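Local coordinates for geranyltranstransferase (Legionella pneumophila subsp. pneumophila, PDB 3LOM), which probably catalyses the chain-elongating condensation that builds farnesyl diphosphate, or geranylgeranyl diphosphate, from smaller isoprenoid diphosphates with the help of magnesium, at residues A77-T82 / G190-A195; T148-N153 / F197-A202; I31-P36 / S40-A45; Q11-Y16 / R54-Y59; D231-Y236 / Q299-L304. One frame throughout, in Å; residues are numbered along the deposited sequence.

Contact 1: A77-T82 / G190-A195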
# COMPACT_ATOMS: atom_id res chain seq x y z
N ALA A 77 6.43 6.02 12.52
CA ALA A 77 6.96 4.83 11.87
C ALA A 77 6.23 4.60 10.56
O ALA A 77 6.86 4.37 9.52
CB ALA A 77 6.81 3.61 12.78
N ALA A 78 4.90 4.66 10.62
CA ALA A 78 4.03 4.54 9.45
C ALA A 78 4.33 5.59 8.38
O ALA A 78 4.35 5.28 7.19
CB ALA A 78 2.60 4.62 9.87
N LEU A 79 4.59 6.82 8.81
CA LEU A 79 4.99 7.87 7.89
C LEU A 79 6.32 7.65 7.22
O LEU A 79 6.45 7.91 6.02
CB LEU A 79 5.03 9.21 8.59
CG LEU A 79 3.96 10.18 8.14
CD1 LEU A 79 3.89 11.21 9.20
CD2 LEU A 79 4.28 10.81 6.79
N GLU A 80 7.32 7.21 7.99
CA GLU A 80 8.63 6.92 7.41
C GLU A 80 8.59 5.74 6.48
O GLU A 80 9.23 5.77 5.44
CB GLU A 80 9.71 6.71 8.47
CG GLU A 80 10.85 7.73 8.41
CD GLU A 80 11.32 8.05 7.00
OE1 GLU A 80 11.15 9.22 6.57
OE2 GLU A 80 11.87 7.15 6.33
N LEU A 81 7.84 4.70 6.86
CA LEU A 81 7.64 3.53 6.00
C LEU A 81 7.01 3.91 4.66
O LEU A 81 7.48 3.45 3.61
CB LEU A 81 6.79 2.46 6.70
CG LEU A 81 7.46 1.56 7.75
CD1 LEU A 81 6.41 0.90 8.62
CD2 LEU A 81 8.34 0.52 7.09
N THR A 82 5.98 4.76 4.69
CA THR A 82 5.34 5.28 3.46
C THR A 82 6.33 6.12 2.65
O THR A 82 6.52 5.86 1.47
CB THR A 82 4.03 6.08 3.75
OG1 THR A 82 3.11 5.26 4.49
CG2 THR A 82 3.36 6.52 2.44
N GLY A 190 3.68 17.61 -0.69
CA GLY A 190 2.94 18.52 0.18
C GLY A 190 1.95 17.83 1.10
O GLY A 190 1.93 18.10 2.31
N LYS A 191 1.16 16.93 0.52
CA LYS A 191 0.13 16.17 1.24
C LYS A 191 0.68 15.21 2.29
O LYS A 191 0.05 15.01 3.33
CB LYS A 191 -0.74 15.39 0.25
CG LYS A 191 -1.51 16.26 -0.74
CD LYS A 191 -3.00 16.17 -0.53
CE LYS A 191 -3.71 16.66 -1.78
NZ LYS A 191 -5.00 15.94 -1.97
N LEU A 192 1.84 14.61 2.01
CA LEU A 192 2.46 13.68 2.95
C LEU A 192 3.05 14.42 4.15
O LEU A 192 2.87 13.99 5.28
CB LEU A 192 3.51 12.78 2.29
CG LEU A 192 3.85 11.49 3.05
CD1 LEU A 192 2.66 10.53 3.07
CD2 LEU A 192 5.10 10.81 2.49
N ILE A 193 3.76 15.52 3.89
CA ILE A 193 4.23 16.43 4.94
C ILE A 193 3.07 16.97 5.80
O ILE A 193 3.18 17.03 7.03
CB ILE A 193 5.10 17.56 4.37
CG1 ILE A 193 6.45 16.98 3.93
CG2 ILE A 193 5.30 18.68 5.39
CD1 ILE A 193 7.21 17.82 2.93
N LEU A 194 1.97 17.32 5.14
CA LEU A 194 0.75 17.78 5.81
C LEU A 194 0.15 16.68 6.68
O LEU A 194 -0.36 16.95 7.77
CB LEU A 194 -0.27 18.26 4.77
CG LEU A 194 -1.21 19.43 5.06
CD1 LEU A 194 -0.47 20.61 5.68
CD2 LEU A 194 -1.91 19.84 3.76
N ALA A 195 0.23 15.44 6.20
CA ALA A 195 -0.23 14.26 6.95
C ALA A 195 0.42 14.08 8.34
O ALA A 195 -0.21 13.51 9.23
CB ALA A 195 -0.08 13.00 6.11
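L192 is the first residue of 190-195 to meet the other helix, and it carries nearly the whole contact. Its CG sits 3.8 Å from L79 CD2, and the same methyl lies equally far, 3.8 Å, from L192 O, so that L79 covers both the branch point of L192 and its backbone carbonyl. The two leucines run past each other in opposite directions rather than meeting end on, which leaves their CA atoms 8.0 Å apart. With CG anti to its backbone N (chi1 -160°), L192 also brings CD1 to within 4.1 Å of T82 CG2, one turn further along 77-82. Helices 69-91 and 178-201 both belong to the all-helical isoprenoid synthase fold, and the place where they touch is fully buried close to the centre of the chain. I193 turns from this interface to I222 and F226 of helix 209-236. One turn beyond L192, A195 points its CB back at 77-82, but the small side chain stays 4.9 Å from L79 CD2. V58 of helix 53-64 packs on L79, while L151 of helix 141-155 closes in on both L192 and T82.

Contact 2: T148-N153 / F197-A202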
# COMPACT_ATOMS: atom_id res chain seq x y z
N THR A 148 -5.57 6.47 9.70
CA THR A 148 -5.12 5.67 8.57
C THR A 148 -5.66 6.26 7.25
O THR A 148 -4.98 6.20 6.22
CB THR A 148 -5.50 4.19 8.74
OG1 THR A 148 -5.23 3.77 10.09
CG2 THR A 148 -4.72 3.29 7.78
N GLN A 149 -6.86 6.83 7.32
CA GLN A 149 -7.48 7.57 6.21
C GLN A 149 -6.59 8.70 5.72
O GLN A 149 -6.36 8.83 4.52
CB GLN A 149 -8.84 8.13 6.64
CG GLN A 149 -9.80 8.44 5.50
CD GLN A 149 -10.81 7.33 5.28
OE1 GLN A 149 -10.69 6.55 4.33
NE2 GLN A 149 -11.82 7.25 6.14
N VAL A 150 -6.08 9.51 6.65
CA VAL A 150 -5.18 10.62 6.32
C VAL A 150 -3.96 10.20 5.49
O VAL A 150 -3.66 10.83 4.47
CB VAL A 150 -4.74 11.37 7.60
CG1 VAL A 150 -3.72 12.46 7.26
CG2 VAL A 150 -5.94 11.98 8.33
N LEU A 151 -3.28 9.12 5.90
CA LEU A 151 -2.07 8.64 5.23
C LEU A 151 -2.36 8.08 3.85
O LEU A 151 -1.65 8.36 2.88
CB LEU A 151 -1.37 7.56 6.08
CG LEU A 151 -0.03 6.99 5.60
CD1 LEU A 151 1.07 8.05 5.58
CD2 LEU A 151 0.39 5.84 6.49
N VAL A 152 -3.41 7.29 3.77
CA VAL A 152 -3.81 6.61 2.56
C VAL A 152 -4.43 7.56 1.50
O VAL A 152 -4.27 7.34 0.29
CB VAL A 152 -4.67 5.38 2.96
CG1 VAL A 152 -5.91 5.25 2.14
CG2 VAL A 152 -3.83 4.11 2.90
N ASN A 153 -5.09 8.64 1.95
CA ASN A 153 -5.56 9.70 1.04
C ASN A 153 -4.39 10.50 0.49
O ASN A 153 -4.39 10.87 -0.68
CB ASN A 153 -6.55 10.66 1.74
CG ASN A 153 -7.93 10.04 1.97
OD1 ASN A 153 -8.75 10.60 2.70
ND2 ASN A 153 -8.19 8.89 1.37
N PHE A 197 1.03 16.43 10.50
CA PHE A 197 0.24 17.27 11.38
C PHE A 197 -1.19 16.76 11.47
O PHE A 197 -1.79 16.74 12.55
CB PHE A 197 0.32 18.72 10.89
CG PHE A 197 1.73 19.20 10.67
CD1 PHE A 197 2.47 19.75 11.71
CD2 PHE A 197 2.33 19.08 9.41
CE1 PHE A 197 3.78 20.17 11.50
CE2 PHE A 197 3.64 19.49 9.21
CZ PHE A 197 4.36 20.05 10.25
N GLU A 198 -1.73 16.30 10.34
CA GLU A 198 -3.12 15.82 10.29
C GLU A 198 -3.37 14.50 11.02
O GLU A 198 -4.42 14.33 11.65
CB GLU A 198 -3.63 15.73 8.85
CG GLU A 198 -3.76 17.06 8.12
CD GLU A 198 -5.05 17.81 8.44
OE1 GLU A 198 -5.94 17.27 9.13
OE2 GLU A 198 -5.17 18.97 7.98
N MET A 199 -2.41 13.57 10.94
CA MET A 199 -2.51 12.30 11.69
C MET A 199 -2.39 12.54 13.20
O MET A 199 -3.07 11.89 14.00
CB MET A 199 -1.49 11.27 11.21
CG MET A 199 -1.89 10.50 9.95
SD MET A 199 -0.68 9.31 9.33
CE MET A 199 0.58 10.42 8.96
N VAL A 200 -1.54 13.50 13.58
CA VAL A 200 -1.38 13.95 14.96
C VAL A 200 -2.68 14.58 15.49
O VAL A 200 -3.09 14.31 16.62
CB VAL A 200 -0.13 14.90 15.10
CG1 VAL A 200 -0.27 15.89 16.25
CG2 VAL A 200 1.14 14.08 15.26
N LEU A 201 -3.35 15.37 14.64
CA LEU A 201 -4.62 16.02 14.99
C LEU A 201 -5.78 15.04 15.16
O LEU A 201 -6.67 15.26 15.98
CB LEU A 201 -5.00 17.08 13.95
CG LEU A 201 -4.25 18.41 14.06
CD1 LEU A 201 -4.39 19.21 12.77
CD2 LEU A 201 -4.72 19.24 15.27
N ALA A 202 -5.76 13.94 14.40
CA ALA A 202 -6.81 12.94 14.48
C ALA A 202 -6.71 12.04 15.73
O ALA A 202 -7.55 11.17 15.94
CB ALA A 202 -6.85 12.10 13.20
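Near V150 and M199, whose CA atoms are 6.2 Å apart, helices 148-153 and 197-201 run almost antiparallel at 163°, with axes 9.0 Å apart at their closest. V150 fits between two consecutive residues of the facing helix. Its CG1, anti to the backbone N (chi1 176°), comes 3.6 Å from E198 CB, and V150 CB lies 3.8 Å from M199 CG; E198 is crossed at about a right angle. Only the CB of E198 takes part in this packing: the chain bends at chi2 (-81°), and the carboxylate forms a salt bridge with R216 through OE2. M199 then follows the apolar face toward L151. Extended through chi2 and bent at chi3, it lays SD 3.8 Å from L151 CB and leaves CE 4.2 Å from L151 CD1. SD therefore packs against the L151 methylene, while the end methyl only grazes the leucine tip, and I75 and L79 of helix 69-91 close over M199 from a third helix. The outer side of 148-153 faces the second subunit, whose L132 packs on T148 and Q149 and whose E129 packs on V152 and N153. Such near-antiparallel packing joins helices 141-155 and 178-201 within the all-alpha isoprenoid synthase fold, beside the dimer interface.

Contact 3: I31-P36 / S40-A45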
# COMPACT_ATOMS: atom_id res chain seq x y z
N ILE A 31 7.75 -8.72 13.23
CA ILE A 31 6.97 -9.22 12.09
C ILE A 31 7.57 -10.50 11.52
O ILE A 31 8.79 -10.62 11.41
CB ILE A 31 6.90 -8.20 10.92
CG1 ILE A 31 6.88 -6.77 11.43
CG2 ILE A 31 5.66 -8.45 10.05
CD1 ILE A 31 7.67 -5.85 10.55
N ILE A 32 6.70 -11.44 11.15
CA ILE A 32 7.10 -12.64 10.45
C ILE A 32 7.43 -12.26 9.01
O ILE A 32 6.55 -11.84 8.25
CB ILE A 32 5.98 -13.72 10.44
CG1 ILE A 32 5.20 -13.75 11.77
CG2 ILE A 32 6.55 -15.09 10.03
CD1 ILE A 32 5.96 -14.29 12.99
N ILE A 33 8.70 -12.36 8.64
CA ILE A 33 9.12 -12.05 7.28
C ILE A 33 9.76 -13.30 6.68
O ILE A 33 10.96 -13.52 6.85
CB ILE A 33 10.11 -10.84 7.25
CG1 ILE A 33 9.57 -9.68 8.10
CG2 ILE A 33 10.37 -10.39 5.81
CD1 ILE A 33 10.53 -8.53 8.32
N PRO A 34 8.96 -14.16 6.02
CA PRO A 34 9.45 -15.45 5.52
C PRO A 34 10.56 -15.40 4.47
O PRO A 34 11.28 -16.38 4.30
CB PRO A 34 8.19 -16.10 4.93
CG PRO A 34 7.05 -15.45 5.66
CD PRO A 34 7.50 -14.02 5.81
N ALA A 35 10.70 -14.27 3.76
CA ALA A 35 11.77 -14.14 2.76
C ALA A 35 12.97 -13.37 3.29
O ALA A 35 12.84 -12.19 3.63
CB ALA A 35 11.24 -13.48 1.50
N PRO A 36 14.15 -14.04 3.37
CA PRO A 36 15.40 -13.40 3.80
C PRO A 36 15.82 -12.18 2.97
O PRO A 36 16.33 -11.22 3.55
CB PRO A 36 16.43 -14.53 3.70
CG PRO A 36 15.62 -15.76 3.97
CD PRO A 36 14.31 -15.50 3.27
N SER A 40 16.28 -8.48 4.69
CA SER A 40 17.57 -7.85 4.44
C SER A 40 17.41 -6.50 3.75
O SER A 40 18.02 -5.51 4.15
CB SER A 40 18.49 -8.77 3.64
OG SER A 40 19.73 -8.13 3.38
N ALA A 41 16.59 -6.44 2.70
CA ALA A 41 16.42 -5.20 1.95
C ALA A 41 15.62 -4.14 2.69
O ALA A 41 15.95 -2.96 2.62
CB ALA A 41 15.83 -5.46 0.59
N LEU A 42 14.59 -4.57 3.42
CA LEU A 42 13.90 -3.70 4.38
C LEU A 42 14.86 -2.95 5.30
O LEU A 42 14.79 -1.73 5.42
CB LEU A 42 12.94 -4.51 5.26
CG LEU A 42 11.53 -4.79 4.74
CD1 LEU A 42 10.91 -5.92 5.53
CD2 LEU A 42 10.68 -3.55 4.85
N HIS A 43 15.76 -3.69 5.94
CA HIS A 43 16.73 -3.12 6.86
C HIS A 43 17.75 -2.24 6.17
O HIS A 43 18.18 -1.23 6.72
CB HIS A 43 17.42 -4.23 7.67
CG HIS A 43 16.56 -4.79 8.76
ND1 HIS A 43 15.82 -5.94 8.62
CD2 HIS A 43 16.31 -4.33 10.01
CE1 HIS A 43 15.16 -6.18 9.74
NE2 HIS A 43 15.44 -5.21 10.60
N TYR A 44 18.14 -2.60 4.95
CA TYR A 44 19.06 -1.78 4.15
C TYR A 44 18.45 -0.42 3.81
O TYR A 44 19.11 0.62 3.92
CB TYR A 44 19.47 -2.49 2.86
CG TYR A 44 20.42 -1.67 2.01
CD1 TYR A 44 21.77 -1.60 2.33
CD2 TYR A 44 19.96 -0.96 0.90
CE1 TYR A 44 22.65 -0.85 1.57
CE2 TYR A 44 20.83 -0.19 0.13
CZ TYR A 44 22.18 -0.14 0.47
OH TYR A 44 23.07 0.59 -0.27
N ALA A 45 17.19 -0.45 3.39
CA ALA A 45 16.50 0.75 2.94
C ALA A 45 16.13 1.69 4.09
O ALA A 45 16.31 2.90 3.98
CB ALA A 45 15.28 0.37 2.13
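S40 N donates to P36 O over 3.0 Å, the i to i+4 backbone bond of the first turn of helix 36-46. The same carbonyl oxygen is approached by S40 CB at 3.3 Å. P36 follows A35, which occupies the N-cap position, and a proline suits this opening turn because its ring nitrogen has no proton to offer. A second meeting of loop and helix is made by two aliphatic side chains. I33 and L42 reach for each other tip to tip, CD1 to CD1 at 3.8 Å. An extended chi2 (172°) carries the I33 methyl out to the helix. M123 of helix 113-135 packs on L42 from within the chain. I157 of the second subunit covers L42 and P34, and S158 OG of that subunit is hydrogen-bonded to I32 O; A35 N has a weak bond to S162 OG there. The chemistry is therefore divided: a backbone bond starts the helix, one methyl pair packs the loop on it, and I32 O and, weakly, A35 N find polar partners on the second subunit.

Contact 4: Q11-Y16 / R54-Y59. With PO4 (phosphate ion), chain C.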
# COMPACT_ATOMS: atom_id res chain seq x y z
N GLN A 11 19.42 18.85 21.09
CA GLN A 11 19.51 17.46 21.53
C GLN A 11 18.16 16.75 21.54
O GLN A 11 18.12 15.53 21.45
CB GLN A 11 20.16 17.36 22.91
CG GLN A 11 21.68 17.42 22.88
CD GLN A 11 22.32 16.36 23.76
OE1 GLN A 11 23.11 15.54 23.28
NE2 GLN A 11 21.97 16.37 25.04
N VAL A 12 17.08 17.52 21.68
CA VAL A 12 15.71 17.00 21.61
C VAL A 12 15.43 16.40 20.22
O VAL A 12 14.84 15.32 20.11
CB VAL A 12 14.66 18.09 22.02
CG1 VAL A 12 13.29 17.85 21.41
CG2 VAL A 12 14.55 18.16 23.54
N ILE A 13 15.91 17.09 19.18
CA ILE A 13 15.84 16.60 17.80
C ILE A 13 16.70 15.34 17.61
O ILE A 13 16.25 14.36 17.00
CB ILE A 13 16.25 17.72 16.80
CG1 ILE A 13 15.37 18.96 16.98
CG2 ILE A 13 16.18 17.23 15.35
CD1 ILE A 13 16.02 20.27 16.57
N ASP A 14 17.92 15.37 18.15
CA ASP A 14 18.85 14.23 18.11
C ASP A 14 18.27 12.99 18.78
O ASP A 14 18.42 11.87 18.28
CB ASP A 14 20.18 14.59 18.77
CG ASP A 14 20.91 15.73 18.07
OD1 ASP A 14 20.90 15.78 16.82
OD2 ASP A 14 21.52 16.57 18.77
N LYS A 15 17.59 13.20 19.91
CA LYS A 15 16.99 12.13 20.71
C LYS A 15 15.78 11.52 20.02
O LYS A 15 15.50 10.33 20.20
CB LYS A 15 16.57 12.67 22.08
CG LYS A 15 16.74 11.70 23.24
CD LYS A 15 18.17 11.73 23.79
CE LYS A 15 18.32 10.82 24.99
NZ LYS A 15 19.70 10.91 25.55
N TYR A 16 15.06 12.33 19.25
CA TYR A 16 13.88 11.87 18.52
C TYR A 16 14.19 10.93 17.35
O TYR A 16 13.45 9.97 17.13
CB TYR A 16 13.00 13.05 18.08
CG TYR A 16 12.02 13.54 19.13
CD1 TYR A 16 11.31 12.63 19.93
CD2 TYR A 16 11.78 14.90 19.32
CE1 TYR A 16 10.39 13.07 20.89
CE2 TYR A 16 10.87 15.35 20.28
CZ TYR A 16 10.18 14.43 21.06
OH TYR A 16 9.28 14.87 22.00
N ARG A 54 10.18 13.82 8.56
CA ARG A 54 8.78 13.49 8.86
C ARG A 54 8.48 12.93 10.27
O ARG A 54 7.54 13.41 10.91
CB ARG A 54 8.14 12.64 7.74
CG ARG A 54 7.91 13.41 6.45
CD ARG A 54 8.02 12.51 5.23
NE ARG A 54 8.05 13.27 3.98
CZ ARG A 54 9.16 13.78 3.43
NH1 ARG A 54 9.08 14.45 2.29
NH2 ARG A 54 10.34 13.62 4.02
N PRO A 55 9.26 11.92 10.76
CA PRO A 55 9.04 11.49 12.14
C PRO A 55 9.25 12.56 13.20
O PRO A 55 8.50 12.60 14.17
CB PRO A 55 10.10 10.40 12.34
CG PRO A 55 10.27 9.84 11.03
CD PRO A 55 10.17 10.99 10.07
N ILE A 56 10.26 13.41 13.01
CA ILE A 56 10.54 14.51 13.93
C ILE A 56 9.36 15.49 14.01
O ILE A 56 8.95 15.88 15.11
CB ILE A 56 11.83 15.27 13.52
CG1 ILE A 56 13.03 14.31 13.47
CG2 ILE A 56 12.11 16.42 14.49
CD1 ILE A 56 14.24 14.85 12.72
N LEU A 57 8.81 15.85 12.85
CA LEU A 57 7.64 16.74 12.78
C LEU A 57 6.45 16.15 13.50
O LEU A 57 5.75 16.87 14.21
CB LEU A 57 7.28 17.06 11.32
CG LEU A 57 8.28 17.89 10.52
CD1 LEU A 57 7.97 17.79 9.03
CD2 LEU A 57 8.30 19.35 10.99
N VAL A 58 6.23 14.85 13.33
CA VAL A 58 5.24 14.09 14.11
C VAL A 58 5.47 14.21 15.63
O VAL A 58 4.52 14.45 16.38
CB VAL A 58 5.22 12.61 13.68
CG1 VAL A 58 4.46 11.73 14.67
CG2 VAL A 58 4.60 12.50 12.32
N TYR A 59 6.72 14.07 16.06
CA TYR A 59 7.06 14.15 17.48
C TYR A 59 6.85 15.55 18.04
O TYR A 59 6.27 15.71 19.10
CB TYR A 59 8.50 13.69 17.74
CG TYR A 59 8.68 12.19 17.69
CD1 TYR A 59 7.89 11.35 18.48
CD2 TYR A 59 9.65 11.60 16.88
CE1 TYR A 59 8.05 9.97 18.45
CE2 TYR A 59 9.82 10.22 16.85
CZ TYR A 59 9.01 9.41 17.63
OH TYR A 59 9.17 8.05 17.60
P PO4 C . 14.27 13.36 4.17
O1 PO4 C . 15.38 14.36 3.94
O2 PO4 C . 14.71 12.00 3.69
O3 PO4 C . 13.94 13.30 5.64
O4 PO4 C . 13.06 13.81 3.39
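Y16 and Y59 make the aromatic part of this buried contact. Their ring planes are within 6° of parallel, but the rings are slid apart, with little overlap and centroids separated by 4.6 Å. One face of the Y16 ring is covered by the methylene of Y59: CB stands 3.5 Å from the ring centroid and almost exactly on its normal, a CH-pi contact. Y16 CD1 lies over the face of the Y59 ring, offset toward its rim and 3.5 Å from Y59 CG. The hydroxyls are bonded separately, Y16 OH to D63 and Y59 OH to D73, which holds the far end of each ring. The aliphatic part is the pair I13 and I56, crossing at about a right angle with I13 CG2 4.0 Å from I56 CD1. Away from the helix pair, R54 NH2 gives a 2.8 Å hydrogen bond (145°) to phosphate O4, the ion lying at the guanidinium edge; I53 N binds it too. The phosphate is probably from the crystallisation liquor, yet its site is consistent with diphosphate binding by the family's GKxxRP motif. Helix 289-303 closes over I13 and I56 through L294, and helix 69-91 flanks Y16 and P55.

Contact 5: D231-Y236 / Q299-L304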
# COMPACT_ATOMS: atom_id res chain seq x y z
N ASP A 231 15.32 23.01 -5.18
CA ASP A 231 15.54 23.61 -6.50
C ASP A 231 16.61 24.71 -6.46
O ASP A 231 17.39 24.86 -7.40
CB ASP A 231 14.23 24.14 -7.08
CG ASP A 231 13.23 23.03 -7.40
OD1 ASP A 231 13.58 21.84 -7.29
OD2 ASP A 231 12.08 23.37 -7.76
N TYR A 232 16.63 25.46 -5.35
CA TYR A 232 17.62 26.51 -5.12
C TYR A 232 19.02 25.93 -4.93
O TYR A 232 19.99 26.50 -5.43
CB TYR A 232 17.23 27.34 -3.89
CG TYR A 232 18.20 28.45 -3.52
CD1 TYR A 232 18.31 29.60 -4.30
CD2 TYR A 232 19.00 28.35 -2.38
CE1 TYR A 232 19.20 30.62 -3.97
CE2 TYR A 232 19.89 29.36 -2.04
CZ TYR A 232 19.98 30.49 -2.83
OH TYR A 232 20.86 31.49 -2.49
N LEU A 233 19.10 24.82 -4.21
CA LEU A 233 20.37 24.17 -3.90
C LEU A 233 21.06 23.61 -5.14
O LEU A 233 22.07 24.16 -5.58
CB LEU A 233 20.18 23.08 -2.83
CG LEU A 233 20.44 23.37 -1.34
CD1 LEU A 233 20.02 24.77 -0.88
CD2 LEU A 233 19.77 22.30 -0.48
N ASP A 234 20.48 22.56 -5.74
CA ASP A 234 21.12 21.87 -6.88
C ASP A 234 21.18 22.64 -8.21
O ASP A 234 21.50 22.06 -9.25
CB ASP A 234 20.59 20.43 -7.06
CG ASP A 234 19.08 20.37 -7.29
OD1 ASP A 234 18.57 20.98 -8.26
OD2 ASP A 234 18.41 19.66 -6.52
N LEU A 235 20.89 23.94 -8.18
CA LEU A 235 21.25 24.82 -9.29
C LEU A 235 22.42 25.73 -8.90
O LEU A 235 23.39 25.84 -9.65
CB LEU A 235 20.05 25.65 -9.79
CG LEU A 235 20.22 26.31 -11.17
CD1 LEU A 235 18.98 26.16 -12.02
CD2 LEU A 235 20.62 27.78 -11.09
N TYR A 236 22.32 26.36 -7.73
CA TYR A 236 23.27 27.42 -7.36
C TYR A 236 24.54 26.97 -6.63
O TYR A 236 25.63 27.09 -7.19
CB TYR A 236 22.55 28.57 -6.62
CG TYR A 236 21.64 29.38 -7.52
CD1 TYR A 236 22.16 30.14 -8.56
CD2 TYR A 236 20.26 29.37 -7.33
CE1 TYR A 236 21.33 30.89 -9.40
CE2 TYR A 236 19.42 30.11 -8.16
CZ TYR A 236 19.96 30.86 -9.19
OH TYR A 236 19.14 31.60 -10.02
N GLN A 299 15.81 26.28 7.67
CA GLN A 299 15.98 27.50 6.89
C GLN A 299 17.45 27.77 6.54
O GLN A 299 17.76 28.19 5.42
CB GLN A 299 15.36 28.70 7.62
CG GLN A 299 15.47 30.03 6.87
CD GLN A 299 14.56 31.12 7.42
OE1 GLN A 299 14.38 32.16 6.80
NE2 GLN A 299 13.98 30.88 8.60
N ASN A 300 18.34 27.51 7.49
CA ASN A 300 19.76 27.89 7.36
C ASN A 300 20.64 27.02 6.45
O ASN A 300 21.80 27.37 6.19
CB ASN A 300 20.41 28.07 8.74
CG ASN A 300 19.92 29.33 9.47
OD1 ASN A 300 18.88 29.90 9.13
ND2 ASN A 300 20.67 29.75 10.48
N ARG A 301 20.10 25.90 5.94
CA ARG A 301 20.81 25.12 4.91
C ARG A 301 20.64 25.73 3.51
O ARG A 301 21.15 25.20 2.52
CB ARG A 301 20.44 23.62 4.93
CG ARG A 301 18.99 23.29 5.23
CD ARG A 301 18.71 21.80 5.08
NE ARG A 301 18.29 21.45 3.71
CZ ARG A 301 17.03 21.30 3.32
NH1 ARG A 301 16.03 21.45 4.18
NH2 ARG A 301 16.76 20.99 2.06
N SER A 302 19.92 26.85 3.46
CA SER A 302 19.83 27.72 2.28
C SER A 302 20.66 28.99 2.50
O SER A 302 21.13 29.61 1.54
CB SER A 302 18.37 28.07 1.99
OG SER A 302 18.26 28.94 0.88
N ASN A 303 20.82 29.38 3.77
CA ASN A 303 21.56 30.58 4.16
C ASN A 303 23.08 30.44 4.15
O ASN A 303 23.80 31.44 4.05
CB ASN A 303 21.12 31.07 5.54
CG ASN A 303 19.93 32.02 5.48
OD1 ASN A 303 19.72 32.73 4.49
ND2 ASN A 303 19.14 32.05 6.56
N LEU A 304 23.57 29.20 4.24
CA LEU A 304 25.01 28.90 4.32
C LEU A 304 25.79 29.23 3.03
O LEU A 304 27.02 29.27 3.04
CB LEU A 304 25.25 27.44 4.73
CG LEU A 304 25.24 27.09 6.23
CD1 LEU A 304 25.08 25.59 6.42
CD2 LEU A 304 26.49 27.60 6.94
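Y232 and L233 rest on R301 and S302 in a small, partly buried contact near the C-terminal ends of helices 209-236 and 289-303. The two short helical segments run in roughly the same direction, at 22°, and their axes come no closer than 10.7 Å, so side chains must bridge the gap. L233 does so by placing CD1 3.6 Å from R301 O. Its other methyl, CD2, is 4.2 Å from R301 NH2. R301 sets out with CG in the crowded position between its backbone N and carbonyl carbon (chi1 38°), then bends at chi3 and returns toward L233, where NH2 also has a long, weak ion pair with D230. Y232 and L233 are the two intervening residues of the DDxxD sequence D230-D234, the second aspartate-rich motif of the isoprenoid synthase fold. In relatives such aspartates hold magnesium and a diphosphate, and a similar role is probable here. The ring of Y232, with CG anti to the backbone N (chi1 179°), reaches S302, bringing CE2 to 3.4 Å from S302 OG. Its hydroxyl is hydrogen-bonded to E267, and L266 of the same helix 263-279 packs on the Y232 side chain. Helix 289-303 is kinked here, its regular i to i+4 bonding interrupted at R301 and S302; S302 N bonds to Q299 O instead, and S302 O accepts a bond from S305 OG.

In the fold
Contacts 1, 2 and 4 form one continuous core. Contacts 1 and 2 share helix 178-201, have centres about 9 Å apart and meet where L79 CD1 lies 3.4 Å from M199 CE; contact 4 joins them through V58, whose CG2 is 3.5 Å from L79 CD1. Contact 3 is peripheral, its centre about 21 Å from that of contact 1, but it touches the second subunit, as contact 2 does. Contact 5 stands about 30 Å from contact 2, centre to centre, on the opposite side of the chain's centre; helix 289-303 links it to contact 4. The phosphate at R54 and the aspartate-rich motif at contact 5 probably belong to one active site.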